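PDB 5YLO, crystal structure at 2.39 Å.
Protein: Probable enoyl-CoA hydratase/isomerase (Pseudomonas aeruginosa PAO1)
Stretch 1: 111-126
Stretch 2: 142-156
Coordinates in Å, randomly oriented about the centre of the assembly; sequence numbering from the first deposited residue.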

# COMPACT_ATOMS: atom_id res chain seq x y z
N ALA A 111 -2.37 22.05 7.63
CA ALA A 111 -3.65 21.42 7.32
C ALA A 111 -4.03 20.51 8.48
O ALA A 111 -3.24 19.64 8.88
CB ALA A 111 -3.58 20.63 6.01
N VAL A 112 -5.23 20.71 9.03
CA VAL A 112 -5.65 20.03 10.25
C VAL A 112 -7.01 19.38 10.01
O VAL A 112 -7.94 20.03 9.51
CB VAL A 112 -5.73 21.00 11.44
CG1 VAL A 112 -6.15 20.26 12.70
CG2 VAL A 112 -4.39 21.70 11.65
N GLY A 113 -7.13 18.11 10.37
CA GLY A 113 -8.42 17.43 10.38
C GLY A 113 -9.06 17.40 9.01
O GLY A 113 -8.50 16.86 8.05
N ALA A 114 -10.26 17.98 8.92
CA ALA A 114 -10.95 18.06 7.63
C ALA A 114 -10.16 18.87 6.62
O ALA A 114 -10.32 18.67 5.41
CB ALA A 114 -12.35 18.65 7.82
N GLY A 115 -9.33 19.80 7.09
CA GLY A 115 -8.48 20.54 6.17
C GLY A 115 -7.44 19.65 5.51
O GLY A 115 -7.16 19.80 4.32
N MET A 116 -6.86 18.72 6.27
CA MET A 116 -5.96 17.74 5.67
C MET A 116 -6.72 16.78 4.76
O MET A 116 -6.23 16.43 3.68
CB MET A 116 -5.22 16.97 6.76
CG MET A 116 -4.11 16.08 6.22
SD MET A 116 -3.41 15.02 7.49
CE MET A 116 -4.75 13.85 7.72
N ASP A 117 -7.91 16.35 5.19
CA ASP A 117 -8.71 15.47 4.35
C ASP A 117 -9.02 16.10 3.00
O ASP A 117 -9.11 15.39 1.99
CB ASP A 117 -10.01 15.09 5.07
CG ASP A 117 -9.77 14.30 6.34
OD1 ASP A 117 -8.64 13.79 6.53
OD2 ASP A 117 -10.71 14.19 7.16
N LEU A 118 -9.16 17.43 2.96
CA LEU A 118 -9.41 18.11 1.70
C LEU A 118 -8.22 17.95 0.74
O LEU A 118 -8.41 17.78 -0.47
CB LEU A 118 -9.70 19.58 1.96
CG LEU A 118 -10.56 20.29 0.91
CD1 LEU A 118 -11.91 19.60 0.79
CD2 LEU A 118 -10.74 21.76 1.27
N ALA A 119 -7.00 18.00 1.28
CA ALA A 119 -5.82 17.82 0.44
C ALA A 119 -5.65 16.36 0.01
O ALA A 119 -5.15 16.09 -1.09
CB ALA A 119 -4.57 18.31 1.17
N LEU A 120 -6.07 15.41 0.85
CA LEU A 120 -5.94 14.00 0.52
C LEU A 120 -6.86 13.58 -0.62
O LEU A 120 -6.57 12.60 -1.31
CB LEU A 120 -6.20 13.15 1.76
CG LEU A 120 -5.31 13.49 2.96
CD1 LEU A 120 -5.68 12.66 4.18
CD2 LEU A 120 -3.84 13.32 2.60
N CYS A 121 -7.97 14.30 -0.82
CA CYS A 121 -8.87 14.03 -1.93
C CYS A 121 -8.30 14.50 -3.27
O CYS A 121 -8.84 14.13 -4.31
CB CYS A 121 -10.22 14.69 -1.69
SG CYS A 121 -11.13 14.04 -0.27
N CYS A 122 -7.23 15.29 -3.25
CA CYS A 122 -6.60 15.70 -4.49
C CYS A 122 -5.63 14.62 -4.97
O CYS A 122 -5.16 13.78 -4.19
CB CYS A 122 -5.86 17.02 -4.29
SG CYS A 122 -6.92 18.39 -3.80
N ASP A 123 -5.36 14.63 -6.27
CA ASP A 123 -4.46 13.63 -6.85
C ASP A 123 -3.02 13.86 -6.41
O ASP A 123 -2.29 12.91 -6.15
CB ASP A 123 -4.57 13.66 -8.38
CG ASP A 123 -5.94 13.25 -8.87
OD1 ASP A 123 -6.58 12.41 -8.19
OD2 ASP A 123 -6.38 13.76 -9.92
N PHE A 124 -2.60 15.12 -6.33
CA PHE A 124 -1.23 15.46 -6.00
C PHE A 124 -1.21 16.44 -4.84
O PHE A 124 -2.17 17.18 -4.61
CB PHE A 124 -0.51 16.06 -7.22
CG PHE A 124 -0.52 15.16 -8.42
CD1 PHE A 124 0.43 14.17 -8.57
CD2 PHE A 124 -1.49 15.31 -9.41
CE1 PHE A 124 0.43 13.34 -9.68
CE2 PHE A 124 -1.49 14.49 -10.52
CZ PHE A 124 -0.54 13.50 -10.65
N ARG A 125 -0.09 16.44 -4.11
CA ARG A 125 0.10 17.35 -2.99
C ARG A 125 1.51 17.91 -3.04
O ARG A 125 2.49 17.16 -2.95
CB ARG A 125 -0.15 16.64 -1.65
CG ARG A 125 -1.60 16.67 -1.21
CD ARG A 125 -1.90 15.59 -0.18
NE ARG A 125 -1.53 14.27 -0.67
CZ ARG A 125 -2.26 13.55 -1.52
NH1 ARG A 125 -3.40 14.04 -2.00
NH2 ARG A 125 -1.84 12.35 -1.91
N ILE A 126 1.61 19.22 -3.19
CA ILE A 126 2.87 19.95 -3.08
C ILE A 126 2.76 20.86 -1.87
O ILE A 126 1.82 21.66 -1.77
CB ILE A 126 3.18 20.77 -4.35
CG1 ILE A 126 3.15 19.87 -5.58
CG2 ILE A 126 4.53 21.46 -4.22
CD1 ILE A 126 3.32 20.62 -6.88
N TYR A 142 -10.32 16.14 19.11
CA TYR A 142 -10.22 14.99 18.22
C TYR A 142 -11.00 15.30 16.94
O TYR A 142 -12.21 15.50 16.99
CB TYR A 142 -10.76 13.72 18.89
CG TYR A 142 -10.24 12.44 18.28
CD1 TYR A 142 -10.82 11.91 17.14
CD2 TYR A 142 -9.17 11.77 18.85
CE1 TYR A 142 -10.35 10.74 16.57
CE2 TYR A 142 -8.69 10.60 18.29
CZ TYR A 142 -9.28 10.09 17.16
OH TYR A 142 -8.81 8.93 16.60
N CYS A 143 -10.29 15.32 15.81
CA CYS A 143 -10.90 15.71 14.55
C CYS A 143 -11.74 14.57 13.97
O CYS A 143 -11.57 13.41 14.33
CB CYS A 143 -9.81 16.10 13.55
SG CYS A 143 -8.67 17.37 14.12
N PRO A 144 -12.69 14.90 13.09
CA PRO A 144 -13.40 13.86 12.35
C PRO A 144 -12.42 12.95 11.61
O PRO A 144 -11.54 13.42 10.89
CB PRO A 144 -14.28 14.64 11.37
CG PRO A 144 -14.31 16.05 11.87
CD PRO A 144 -13.35 16.21 13.01
N ASP A 145 -12.60 11.64 11.79
CA ASP A 145 -11.65 10.65 11.30
C ASP A 145 -12.21 9.78 10.19
O ASP A 145 -11.61 8.76 9.85
CB ASP A 145 -11.17 9.77 12.46
CG ASP A 145 -12.32 9.09 13.19
OD1 ASP A 145 -13.43 9.65 13.21
OD2 ASP A 145 -12.11 7.99 13.74
N ALA A 146 -13.35 10.16 9.60
CA ALA A 146 -13.96 9.36 8.55
C ALA A 146 -13.06 9.27 7.33
O ALA A 146 -12.62 8.18 6.94
CB ALA A 146 -15.32 9.94 8.18
N GLY A 147 -12.76 10.41 6.71
CA GLY A 147 -11.88 10.42 5.55
C GLY A 147 -10.44 10.14 5.89
O GLY A 147 -9.72 9.54 5.09
N ALA A 148 -9.98 10.57 7.07
CA ALA A 148 -8.61 10.28 7.48
C ALA A 148 -8.38 8.77 7.58
O ALA A 148 -7.38 8.25 7.07
CB ALA A 148 -8.30 10.97 8.81
N SER A 149 -9.30 8.06 8.22
CA SER A 149 -9.17 6.61 8.36
C SER A 149 -9.28 5.89 7.03
O SER A 149 -8.92 4.71 6.95
CB SER A 149 -10.23 6.07 9.32
OG SER A 149 -11.52 6.19 8.76
N TRP A 150 -9.75 6.56 5.99
CA TRP A 150 -9.78 5.97 4.66
C TRP A 150 -8.56 6.35 3.84
O TRP A 150 -7.96 5.49 3.18
CB TRP A 150 -11.06 6.39 3.92
CG TRP A 150 -11.33 5.59 2.68
CD1 TRP A 150 -12.10 4.46 2.57
CD2 TRP A 150 -10.85 5.86 1.36
NE1 TRP A 150 -12.11 4.01 1.27
CE2 TRP A 150 -11.35 4.86 0.51
CE3 TRP A 150 -10.03 6.86 0.81
CZ2 TRP A 150 -11.07 4.82 -0.86
CZ3 TRP A 150 -9.75 6.82 -0.54
CH2 TRP A 150 -10.27 5.81 -1.36
N HIS A 151 -8.16 7.62 3.88
CA HIS A 151 -7.03 8.09 3.09
C HIS A 151 -5.70 7.67 3.70
O HIS A 151 -4.85 7.10 3.01
CB HIS A 151 -7.08 9.62 2.96
CG HIS A 151 -8.09 10.11 1.98
ND1 HIS A 151 -7.97 9.91 0.62
CD2 HIS A 151 -9.24 10.80 2.16
CE1 HIS A 151 -9.00 10.46 0.01
NE2 HIS A 151 -9.79 11.00 0.92
N LEU A 152 -5.51 7.94 5.00
CA LEU A 152 -4.19 7.81 5.60
C LEU A 152 -3.59 6.42 5.50
O LEU A 152 -2.41 6.30 5.14
CB LEU A 152 -4.24 8.28 7.06
CG LEU A 152 -4.47 9.78 7.27
CD1 LEU A 152 -4.45 10.12 8.75
CD2 LEU A 152 -3.43 10.58 6.51
N PRO A 153 -4.31 5.33 5.78
CA PRO A 153 -3.69 4.00 5.62
C PRO A 153 -3.32 3.68 4.18
O PRO A 153 -2.36 2.94 3.95
CB PRO A 153 -4.76 3.04 6.16
CG PRO A 153 -6.04 3.78 6.00
CD PRO A 153 -5.70 5.21 6.29
N ARG A 154 -4.05 4.23 3.21
CA ARG A 154 -3.75 3.96 1.81
C ARG A 154 -2.51 4.70 1.34
O ARG A 154 -1.78 4.19 0.48
CB ARG A 154 -4.96 4.33 0.94
CG ARG A 154 -6.12 3.36 1.08
CD ARG A 154 -7.37 3.87 0.38
NE ARG A 154 -8.34 2.80 0.21
CZ ARG A 154 -9.22 2.42 1.13
NH1 ARG A 154 -9.25 3.02 2.31
NH2 ARG A 154 -10.06 1.42 0.88
N LEU A 155 -2.24 5.88 1.89
CA LEU A 155 -1.07 6.66 1.52
C LEU A 155 0.15 6.34 2.37
O LEU A 155 1.28 6.41 1.87
CB LEU A 155 -1.37 8.15 1.61
CG LEU A 155 -2.49 8.70 0.73
CD1 LEU A 155 -2.90 10.09 1.20
CD2 LEU A 155 -2.05 8.74 -0.73
N LEU A 156 -0.05 6.00 3.65
CA LEU A 156 1.04 5.90 4.61
C LEU A 156 1.29 4.50 5.14
O LEU A 156 2.30 4.28 5.80
CB LEU A 156 0.77 6.83 5.81
CG LEU A 156 1.02 8.34 5.77
CD1 LEU A 156 1.01 8.92 4.36
CD2 LEU A 156 0.00 9.04 6.67

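Two helices that cross at a moderate angle often rely on shape rather than on polar bonds, and the pairing of residues 111-126 with 142-156 in this probable enoyl-CoA hydratase/isomerase is a good example. Helices 114-120 and 146-156 run at 44° to one another, with their axes 9.2 Å apart at the closest point. No clear hydrogen bond links the two stretches; the 529 Å² they bury is mostly a matter of side chains fitting together.

Leu 120 is the hub. Its CA-to-CB bond points toward the second helix, and its chi angles, m then t, spread the two methyl groups over different neighbours. CD1 of Leu 120 lies 3.8 Å from CD2 of Leu 152, while CD2 of Leu 120 lies 3.6 Å from CD1 of Leu 155. CB of Leu 120, meanwhile, sits over one face of the His 151 ring, 3.8 Å from its centroid and 20° off the ring normal, a CH-pi contact. A branched aliphatic chain suits this place because one residue can meet three partners, spaced along one side of the opposing helix.

Those partners are arranged to match. His 151 and Leu 155 both point toward the first stretch, one turn apart. Leu 152 starts out sideways, but its m, t conformation brings its end nearer, so that CD2 of Leu 152 also reaches CE of Met 116 at 3.7 Å. Met 116 makes the reach from its own side: chi1 and chi2 are both t, which extends the chain, and chi3 at 73° turns the terminal methyl.

The His 151 ring, with chi1 at -76° and chi2 at -69°, offers a face to Leu 120 and lies obliquely to Cys 121, whose SG is 3.5 Å from NE2 of His 151. The geometry leaves the nature of that polar approach open. ND1 is bonded elsewhere in the structure.

Arg 125 shows how a charged residue can serve an apolar contact. Its NH1 donates to the carbonyl O atoms of Ala 119 and Cys 122, each at 2.8 Å, tying the strand residue back to the segment before it. With the guanidinium held in this way, CD1 of Leu 155 lies over one of its faces, and NH2 of Arg 125 is 3.8 Å from CD2 of Leu 155.

Nearer the start of the helices, packing is closer to the backbone. Asp 117 leaves its helix sideways, yet chi1 at -63° brings the carboxylate nearer the second stretch, with OD1 of Asp 117 3.5 Å from N of Ala 148 and 3.6 Å from CB of Ala 148.

Gly 113, the N-cap residue, completes the fit. Its CA is 3.7 Å from CB of Cys 143, and an ideal CB would fall 2.9 Å from SG of Cys 143, a clash. Its positive phi of 61° independently favours glycine, so backbone conformation and close packing call for the same residue.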